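Local atomic coordinates of probable Zn binding protein (Lactobacillus acidophilus, PDB entry 3Q69), a protein that probably helps a lactobacillus attach to mucus, this chain being the Muc B2-like (MucBP) domain of a longer putative mucus-binding protein, and possibly binds zinc. Residues Y71-P76 and E98-S103; V11-H16 and Q58-L63. All blocks are in the same frame, centred on the assembly; numbering follows the deposited sequence.

Overall arrangement
Both contacts belong to one elongated all-beta domain, and their centres lie about 16 Å apart. Contact 2 sits near the middle of the chain, about 6 Å from its centre, where strand 2-19 of the mixed sheet faces strand 55-64 of the two-stranded sheet. Contact 1 lies about 21 Å from that centre, nearer one end, where strand 71-73 pairs along the edge of the mixed sheet. Strands 2-19 and 96-104 are neighbours in that sheet and join the two: the Val100 N to His16 O and Glu98 O to His16 N distances, both 2.8 Å, are probable hydrogen bonds, and Glu98 CG packs on Ile15 CD1.

Contact 1: Y71-P76 and E98-S103; sequences YTADKP and ETVIYS
Thr72 and Ser103 form a hydrogen-bonded antiparallel pair that adds the short strand 71-73 to the edge of the mixed sheet of this MucBP domain. Ser103 N donates to Thr72 O and Thr72 N to Ser103 O, each at 3.0 Å. One residue on, Ala73 and Tyr102 make a non-hydrogen-bonded pair, and the close carbon-carbon contacts lie here: Ala73 CB is 3.4 Å from both Val100 CG1 and Tyr102 CE1. The tyrosine hydroxyl is bonded to Pro66 O. Val100 CG1 reaches Ala73 because it stands anti to the backbone N (chi1 -179°); Val78 and Tyr17 pack on the same side chain.

Beyond Ala73 the backbone bonding continues past the strand, and a side-chain bond is added to it. Asp74 N donates to Ile101 O at 2.7 Å, and Ile101 N returns a hydrogen bond of 2.8 Å to Asp74 OD2, meeting it from above the carboxylate plane. Chi1 of 57° puts Asp74 CG on the side of Ile101, 3.3 Å from Ile101 N. The aspartate thus gives through its backbone N and accepts through its carboxylate, both with one residue. The far end is looser. Lys75 meets Glu98 OE1 through CD, at 3.3 Å, while Lys75 NZ stays 4.4 Å from that oxygen, beyond a salt bridge. One water bridges the segments here, donating to both Asp74 OD1 and Thr99 O.

Contact 2: V11-H16 and Q58-L63; sequences VTQTIH and QTFEAL
Gln13 CB rests over the centre of the Phe60 ring in a CH-pi contact, 3.5 Å from the ring centroid and 13° off its normal. The two side chains slide past each other in opposite directions, and the extended glutamine chain carries its amide past the ring to Phe60 CB, with Gln13 NE2 3.8 Å from that atom and the amide plane 15° from that of the ring. The ring tip meets the neighbouring backbone: Phe60 CZ is 3.4 Å from Val11 O, which lies at the ring edge. The Val11 side chain crosses that of Phe60 at about a right angle, with Val11 CG1 4.0 Å from Phe60 CZ. Farther along, Ile15 CG1 touches Leu63 CD2 at 3.8 Å.

Two waters form the next shell around the amide. One donates to Gln13 OE1 at 3.0 Å, and the other accepts from Gln13 NE2. Outside them, Leu33 and Val83 pack against Phe60, Val78 packs on Ile15, and backbone bonds to Val31 hold Gln13 in the mixed sheet.

The segment axes are 9.0 Å apart, so strand 55-64 faces strand 2-19 across a layer of side chains, in the manner of two stacked sheets. Within that layer Gln13 serves two chemistries: its CB packs on the phenyl ring, while its amide, in a buried residue, is hydrogen-bonded to two waters and so meets its polar needs at least partly through solvent.

Contact 1: Y71-P76 and E98-S103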
ATOM      1  N   TYR A  71     -28.600   0.730   4.352  1.00 37.42           N
ATOM      2  CA  TYR A  71     -27.631   1.821   4.327  1.00 37.95           C
ATOM      3  C   TYR A  71     -26.925   1.922   2.989  1.00 38.89           C
ATOM      4  O   TYR A  71     -27.064   1.048   2.135  1.00 38.76           O
ATOM      5  CB  TYR A  71     -26.578   1.632   5.422  1.00 38.71           C
ATOM      6  CG  TYR A  71     -27.145   1.599   6.822  1.00 40.31           C
ATOM      7  CD1 TYR A  71     -27.760   0.449   7.322  1.00 41.13           C
ATOM      8  CD2 TYR A  71     -27.078   2.728   7.644  1.00 40.29           C
ATOM      9  CE1 TYR A  71     -28.298   0.426   8.619  1.00 42.00           C
ATOM     10  CE2 TYR A  71     -27.609   2.721   8.924  1.00 41.29           C
ATOM     11  CZ  TYR A  71     -28.218   1.567   9.412  1.00 41.79           C
ATOM     12  OH  TYR A  71     -28.751   1.562  10.683  1.00 41.95           O
ATOM     13  N   THR A  72     -26.168   2.999   2.809  1.00 38.36           N
ATOM     14  CA  THR A  72     -25.422   3.218   1.576  1.00 39.04           C
ATOM     15  C   THR A  72     -24.056   3.815   1.930  1.00 37.75           C
ATOM     16  O   THR A  72     -23.960   4.762   2.720  1.00 37.61           O
ATOM     17  CB  THR A  72     -26.162   4.178   0.635  1.00 38.98           C
ATOM     18  OG1 THR A  72     -26.168   5.489   1.203  1.00 42.82           O
ATOM     19  CG2 THR A  72     -27.600   3.716   0.422  1.00 41.02           C
ATOM     20  N   ALA A  73     -23.000   3.258   1.342  1.00 36.57           N
ATOM     21  CA  ALA A  73     -21.632   3.712   1.605  1.00 35.06           C
ATOM     22  C   ALA A  73     -21.299   4.991   0.850  1.00 34.18           C
ATOM     23  O   ALA A  73     -21.583   5.095  -0.347  1.00 33.45           O
ATOM     24  CB  ALA A  73     -20.641   2.620   1.215  1.00 35.68           C
ATOM     25  N   ASP A  74     -20.695   5.959   1.539  1.00 31.49           N
ATOM     26  CA  ASP A  74     -20.330   7.204   0.880  1.00 30.77           C
ATOM     27  C   ASP A  74     -19.370   6.944  -0.275  1.00 30.24           C
ATOM     28  O   ASP A  74     -19.273   7.745  -1.192  1.00 29.52           O
ATOM     29  CB  ASP A  74     -19.733   8.213   1.879  1.00 29.87           C
ATOM     30  CG  ASP A  74     -18.527   7.678   2.631  1.00 30.83           C
ATOM     31  OD1 ASP A  74     -17.932   8.461   3.409  1.00 30.01           O
ATOM     32  OD2 ASP A  74     -18.171   6.489   2.467  1.00 29.96           O
ATOM     33  N   LYS A  75     -18.672   5.814  -0.228  1.00 28.69           N
ATOM     34  CA  LYS A  75     -17.733   5.419  -1.279  1.00 30.67           C
ATOM     35  C   LYS A  75     -18.049   3.969  -1.677  1.00 30.97           C
ATOM     36  O   LYS A  75     -17.492   3.020  -1.118  1.00 29.59           O
ATOM     37  CB  LYS A  75     -16.281   5.513  -0.787  1.00 29.79           C
ATOM     38  CG  LYS A  75     -15.875   6.845  -0.249  1.00 30.95           C
ATOM     39  CD  LYS A  75     -14.415   6.799   0.236  1.00 33.69           C
ATOM     40  CE  LYS A  75     -14.093   7.955   1.179  1.00 33.07           C
ATOM     41  NZ  LYS A  75     -14.341   9.267   0.525  1.00 36.63           N
ATOM     42  N   PRO A  76     -18.943   3.786  -2.665  1.00 31.87           N
ATOM     43  CA  PRO A  76     -19.333   2.452  -3.132  1.00 31.82           C
ATOM     44  C   PRO A  76     -18.147   1.570  -3.519  1.00 32.06           C
ATOM     45  O   PRO A  76     -18.234   0.344  -3.490  1.00 31.73           O
ATOM     46  CB  PRO A  76     -20.250   2.759  -4.318  1.00 33.79           C
ATOM     47  CG  PRO A  76     -19.694   4.052  -4.836  1.00 33.65           C
ATOM     48  CD  PRO A  76     -19.454   4.825  -3.578  1.00 32.29           C
ATOM     49  N   GLU A  98      -8.234   4.730   4.783  1.00 22.91           N
ATOM     50  CA  GLU A  98      -9.414   5.568   4.732  1.00 22.59           C
ATOM     51  C   GLU A  98     -10.628   4.862   5.318  1.00 22.27           C
ATOM     52  O   GLU A  98     -10.612   3.655   5.596  1.00 19.99           O
ATOM     53  CB  GLU A  98      -9.686   6.060   3.296  1.00 25.66           C
ATOM     54  CG  GLU A  98      -9.742   5.015   2.169  1.00 26.22           C
ATOM     55  CD  GLU A  98     -10.044   5.654   0.807  1.00 29.95           C
ATOM     56  OE1 GLU A  98     -11.142   6.247   0.623  1.00 28.91           O
ATOM     57  OE2 GLU A  98      -9.177   5.568  -0.088  1.00 27.29           O
ATOM     58  N   THR A  99     -11.685   5.625   5.530  1.00 21.40           N
ATOM     59  CA  THR A  99     -12.890   5.060   6.084  1.00 21.28           C
ATOM     60  C   THR A  99     -14.058   5.287   5.145  1.00 21.86           C
ATOM     61  O   THR A  99     -14.199   6.354   4.556  1.00 22.64           O
ATOM     62  CB  THR A  99     -13.204   5.708   7.441  1.00 21.95           C
ATOM     63  OG1 THR A  99     -12.063   5.597   8.305  1.00 23.02           O
ATOM     64  CG2 THR A  99     -14.402   5.038   8.089  1.00 20.71           C
ATOM     65  N   VAL A 100     -14.887   4.262   5.017  1.00 20.53           N
ATOM     66  CA  VAL A 100     -16.080   4.326   4.206  1.00 21.08           C
ATOM     67  C   VAL A 100     -17.213   4.465   5.216  1.00 22.61           C
ATOM     68  O   VAL A 100     -17.306   3.667   6.150  1.00 23.51           O
ATOM     69  CB  VAL A 100     -16.253   3.034   3.385  1.00 21.83           C
ATOM     70  CG1 VAL A 100     -17.507   3.130   2.500  1.00 23.81           C
ATOM     71  CG2 VAL A 100     -15.010   2.816   2.511  1.00 22.19           C
ATOM     72  N   ILE A 101     -18.081   5.458   5.028  1.00 22.99           N
ATOM     73  CA  ILE A 101     -19.186   5.684   5.961  1.00 25.35           C
ATOM     74  C   ILE A 101     -20.551   5.271   5.396  1.00 24.76           C
ATOM     75  O   ILE A 101     -20.898   5.588   4.254  1.00 26.07           O
ATOM     76  CB  ILE A 101     -19.226   7.178   6.387  1.00 24.18           C
ATOM     77  CG1 ILE A 101     -17.957   7.513   7.171  1.00 24.48           C
ATOM     78  CG2 ILE A 101     -20.467   7.478   7.215  1.00 26.32           C
ATOM     79  CD1 ILE A 101     -17.804   6.702   8.461  1.00 23.53           C
ATOM     80  N   TYR A 102     -21.333   4.572   6.211  1.00 27.85           N
ATOM     81  CA  TYR A 102     -22.657   4.122   5.780  1.00 28.06           C
ATOM     82  C   TYR A 102     -23.764   4.989   6.372  1.00 29.10           C
ATOM     83  O   TYR A 102     -23.827   5.185   7.580  1.00 29.01           O
ATOM     84  CB  TYR A 102     -22.873   2.656   6.171  1.00 28.51           C
ATOM     85  CG  TYR A 102     -21.979   1.685   5.431  1.00 29.43           C
ATOM     86  CD1 TYR A 102     -22.349   1.187   4.181  1.00 29.81           C
ATOM     87  CD2 TYR A 102     -20.752   1.277   5.969  1.00 28.54           C
ATOM     88  CE1 TYR A 102     -21.520   0.306   3.480  1.00 29.00           C
ATOM     89  CE2 TYR A 102     -19.930   0.406   5.286  1.00 29.57           C
ATOM     90  CZ  TYR A 102     -20.312  -0.078   4.037  1.00 28.51           C
ATOM     91  OH  TYR A 102     -19.468  -0.926   3.341  1.00 29.01           O
ATOM     92  N   SER A 103     -24.614   5.525   5.503  1.00 30.44           N
ATOM     93  CA  SER A 103     -25.734   6.359   5.917  1.00 33.60           C
ATOM     94  C   SER A 103     -27.066   5.664   5.613  1.00 34.81           C
ATOM     95  O   SER A 103     -27.299   5.238   4.475  1.00 34.74           O
ATOM     96  CB  SER A 103     -25.698   7.688   5.165  1.00 33.23           C
ATOM     97  OG  SER A 103     -24.582   8.474   5.536  1.00 37.05           O
TER
HETATM   98  O   HOH W   1     -15.076   9.334   3.928  1.00 38.38           O

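Contact 2: V11-H16 and Q58-L63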
ATOM      1  N   VAL A  11       4.017  -1.663   1.386  1.00 15.88           N
ATOM      2  CA  VAL A  11       3.000  -0.636   1.491  1.00 14.34           C
ATOM      3  C   VAL A  11       1.657  -1.309   1.681  1.00 16.21           C
ATOM      4  O   VAL A  11       1.288  -2.191   0.920  1.00 15.46           O
ATOM      5  CB  VAL A  11       2.923   0.224   0.236  1.00 17.33           C
ATOM      6  CG1 VAL A  11       1.961   1.375   0.484  1.00 14.99           C
ATOM      7  CG2 VAL A  11       4.312   0.744  -0.133  1.00 16.04           C
ATOM      8  N   THR A  12       0.910  -0.889   2.689  1.00 17.56           N
ATOM      9  CA  THR A  12      -0.366  -1.516   2.921  1.00 19.00           C
ATOM     10  C   THR A  12      -1.518  -0.540   2.800  1.00 18.30           C
ATOM     11  O   THR A  12      -1.370   0.648   3.006  1.00 20.57           O
ATOM     12  CB  THR A  12      -0.390  -2.160   4.319  1.00 20.85           C
ATOM     13  OG1 THR A  12      -0.594  -1.143   5.302  1.00 25.30           O
ATOM     14  CG2 THR A  12       0.946  -2.845   4.603  1.00 18.63           C
ATOM     15  N   GLN A  13      -2.680  -1.075   2.465  1.00 17.96           N
ATOM     16  CA  GLN A  13      -3.898  -0.295   2.337  1.00 20.79           C
ATOM     17  C   GLN A  13      -4.888  -0.806   3.377  1.00 21.05           C
ATOM     18  O   GLN A  13      -5.225  -1.983   3.385  1.00 21.18           O
ATOM     19  CB  GLN A  13      -4.494  -0.465   0.940  1.00 18.90           C
ATOM     20  CG  GLN A  13      -5.792   0.298   0.747  1.00 22.11           C
ATOM     21  CD  GLN A  13      -6.493  -0.056  -0.535  1.00 21.24           C
ATOM     22  OE1 GLN A  13      -6.854  -1.210  -0.766  1.00 20.81           O
ATOM     23  NE2 GLN A  13      -6.693   0.930  -1.380  1.00 18.63           N
ATOM     24  N   THR A  14      -5.329   0.081   4.261  1.00 21.03           N
ATOM     25  CA  THR A  14      -6.283  -0.276   5.306  1.00 19.77           C
ATOM     26  C   THR A  14      -7.573   0.506   5.132  1.00 19.71           C
ATOM     27  O   THR A  14      -7.593   1.723   5.247  1.00 19.40           O
ATOM     28  CB  THR A  14      -5.722   0.010   6.710  1.00 19.90           C
ATOM     29  OG1 THR A  14      -4.545  -0.772   6.923  1.00 16.65           O
ATOM     30  CG2 THR A  14      -6.747  -0.331   7.770  1.00 21.35           C
ATOM     31  N   ILE A  15      -8.650  -0.217   4.856  1.00 20.87           N
ATOM     32  CA  ILE A  15      -9.965   0.371   4.662  1.00 21.12           C
ATOM     33  C   ILE A  15     -10.890   0.087   5.848  1.00 22.20           C
ATOM     34  O   ILE A  15     -11.148  -1.070   6.183  1.00 22.94           O
ATOM     35  CB  ILE A  15     -10.624  -0.175   3.378  1.00 20.45           C
ATOM     36  CG1 ILE A  15      -9.711   0.063   2.181  1.00 21.55           C
ATOM     37  CG2 ILE A  15     -11.967   0.513   3.147  1.00 20.40           C
ATOM     38  CD1 ILE A  15      -9.469   1.509   1.884  1.00 20.94           C
ATOM     39  N   HIS A  16     -11.393   1.152   6.469  1.00 22.13           N
ATOM     40  CA  HIS A  16     -12.286   1.030   7.614  1.00 23.07           C
ATOM     41  C   HIS A  16     -13.727   1.176   7.146  1.00 24.27           C
ATOM     42  O   HIS A  16     -14.019   1.936   6.207  1.00 22.33           O
ATOM     43  CB  HIS A  16     -11.972   2.108   8.655  1.00 20.89           C
ATOM     44  CG  HIS A  16     -10.612   1.975   9.274  1.00 21.42           C
ATOM     45  ND1 HIS A  16     -10.236   0.881  10.015  1.00 20.27           N
ATOM     46  CD2 HIS A  16      -9.549   2.816   9.262  1.00 21.01           C
ATOM     47  CE1 HIS A  16      -8.990   1.050  10.441  1.00 19.95           C
ATOM     48  NE2 HIS A  16      -8.556   2.211   9.998  1.00 19.30           N
ATOM     49  N   GLN A  58       2.959  -0.680  -8.521  1.00  9.33           N
ATOM     50  CA  GLN A  58       2.010  -1.780  -8.347  1.00 12.21           C
ATOM     51  C   GLN A  58       0.677  -1.108  -7.985  1.00 14.16           C
ATOM     52  O   GLN A  58       0.637   0.060  -7.573  1.00 13.69           O
ATOM     53  CB  GLN A  58       2.469  -2.737  -7.220  1.00 11.43           C
ATOM     54  CG  GLN A  58       3.797  -3.394  -7.478  1.00 12.09           C
ATOM     55  CD  GLN A  58       4.134  -4.522  -6.524  1.00 15.17           C
ATOM     56  OE1 GLN A  58       3.563  -5.615  -6.593  1.00 19.35           O
ATOM     57  NE2 GLN A  58       5.077  -4.259  -5.621  1.00 13.10           N
ATOM     58  N   THR A  59      -0.402  -1.864  -8.086  1.00 17.74           N
ATOM     59  CA  THR A  59      -1.709  -1.306  -7.809  1.00 19.48           C
ATOM     60  C   THR A  59      -2.535  -2.047  -6.790  1.00 20.01           C
ATOM     61  O   THR A  59      -2.625  -3.272  -6.816  1.00 22.27           O
ATOM     62  CB  THR A  59      -2.566  -1.230  -9.103  1.00 22.00           C
ATOM     63  OG1 THR A  59      -1.933  -0.352 -10.041  1.00 23.69           O
ATOM     64  CG2 THR A  59      -3.971  -0.728  -8.783  1.00 23.47           C
ATOM     65  N   PHE A  60      -3.135  -1.279  -5.894  1.00 19.73           N
ATOM     66  CA  PHE A  60      -4.053  -1.802  -4.898  1.00 19.52           C
ATOM     67  C   PHE A  60      -5.337  -1.842  -5.732  1.00 20.72           C
ATOM     68  O   PHE A  60      -5.921  -0.791  -6.007  1.00 21.50           O
ATOM     69  CB  PHE A  60      -4.246  -0.790  -3.777  1.00 15.58           C
ATOM     70  CG  PHE A  60      -3.149  -0.783  -2.747  1.00 13.69           C
ATOM     71  CD1 PHE A  60      -2.863  -1.921  -1.986  1.00 12.25           C
ATOM     72  CD2 PHE A  60      -2.482   0.404  -2.450  1.00 13.96           C
ATOM     73  CE1 PHE A  60      -1.922  -1.868  -0.933  1.00  8.70           C
ATOM     74  CE2 PHE A  60      -1.552   0.468  -1.412  1.00 11.44           C
ATOM     75  CZ  PHE A  60      -1.277  -0.676  -0.648  1.00 13.82           C
ATOM     76  N   GLU A  61      -5.762  -3.025  -6.164  1.00 19.81           N
ATOM     77  CA  GLU A  61      -6.966  -3.142  -6.995  1.00 20.95           C
ATOM     78  C   GLU A  61      -8.225  -2.498  -6.407  1.00 20.47           C
ATOM     79  O   GLU A  61      -8.333  -2.294  -5.191  1.00 18.73           O
ATOM     80  CB  GLU A  61      -7.261  -4.618  -7.289  1.00 24.16           C
ATOM     81  CG  GLU A  61      -6.082  -5.394  -7.901  1.00 26.50           C
ATOM     82  CD  GLU A  61      -5.616  -4.808  -9.231  1.00 30.01           C
ATOM     83  OE1 GLU A  61      -6.473  -4.574 -10.119  1.00 30.33           O
ATOM     84  OE2 GLU A  61      -4.393  -4.585  -9.385  1.00 34.41           O
ATOM     85  N   ALA A  62      -9.180  -2.204  -7.289  1.00 19.37           N
ATOM     86  CA  ALA A  62     -10.447  -1.606  -6.888  1.00 19.87           C
ATOM     87  C   ALA A  62     -11.077  -2.516  -5.841  1.00 19.88           C
ATOM     88  O   ALA A  62     -11.075  -3.735  -5.992  1.00 17.94           O
ATOM     89  CB  ALA A  62     -11.366  -1.463  -8.087  1.00 19.39           C
ATOM     90  N   LEU A  63     -11.614  -1.917  -4.783  1.00 19.84           N
ATOM     91  CA  LEU A  63     -12.216  -2.667  -3.689  1.00 20.20           C
ATOM     92  C   LEU A  63     -13.667  -2.238  -3.485  1.00 21.14           C
ATOM     93  O   LEU A  63     -13.945  -1.225  -2.835  1.00 20.07           O
ATOM     94  CB  LEU A  63     -11.425  -2.421  -2.401  1.00 21.05           C
ATOM     95  CG  LEU A  63     -11.818  -3.268  -1.191  1.00 23.46           C
ATOM     96  CD1 LEU A  63     -11.389  -4.713  -1.440  1.00 23.29           C
ATOM     97  CD2 LEU A  63     -11.155  -2.712   0.062  1.00 23.81           C
TER
HETATM   98  O   HOH W   2      -7.347  -3.182  -2.922  1.00 27.27           O
HETATM   99  O   HOH W   3      -8.003  -0.103  -3.968  1.00 28.19           O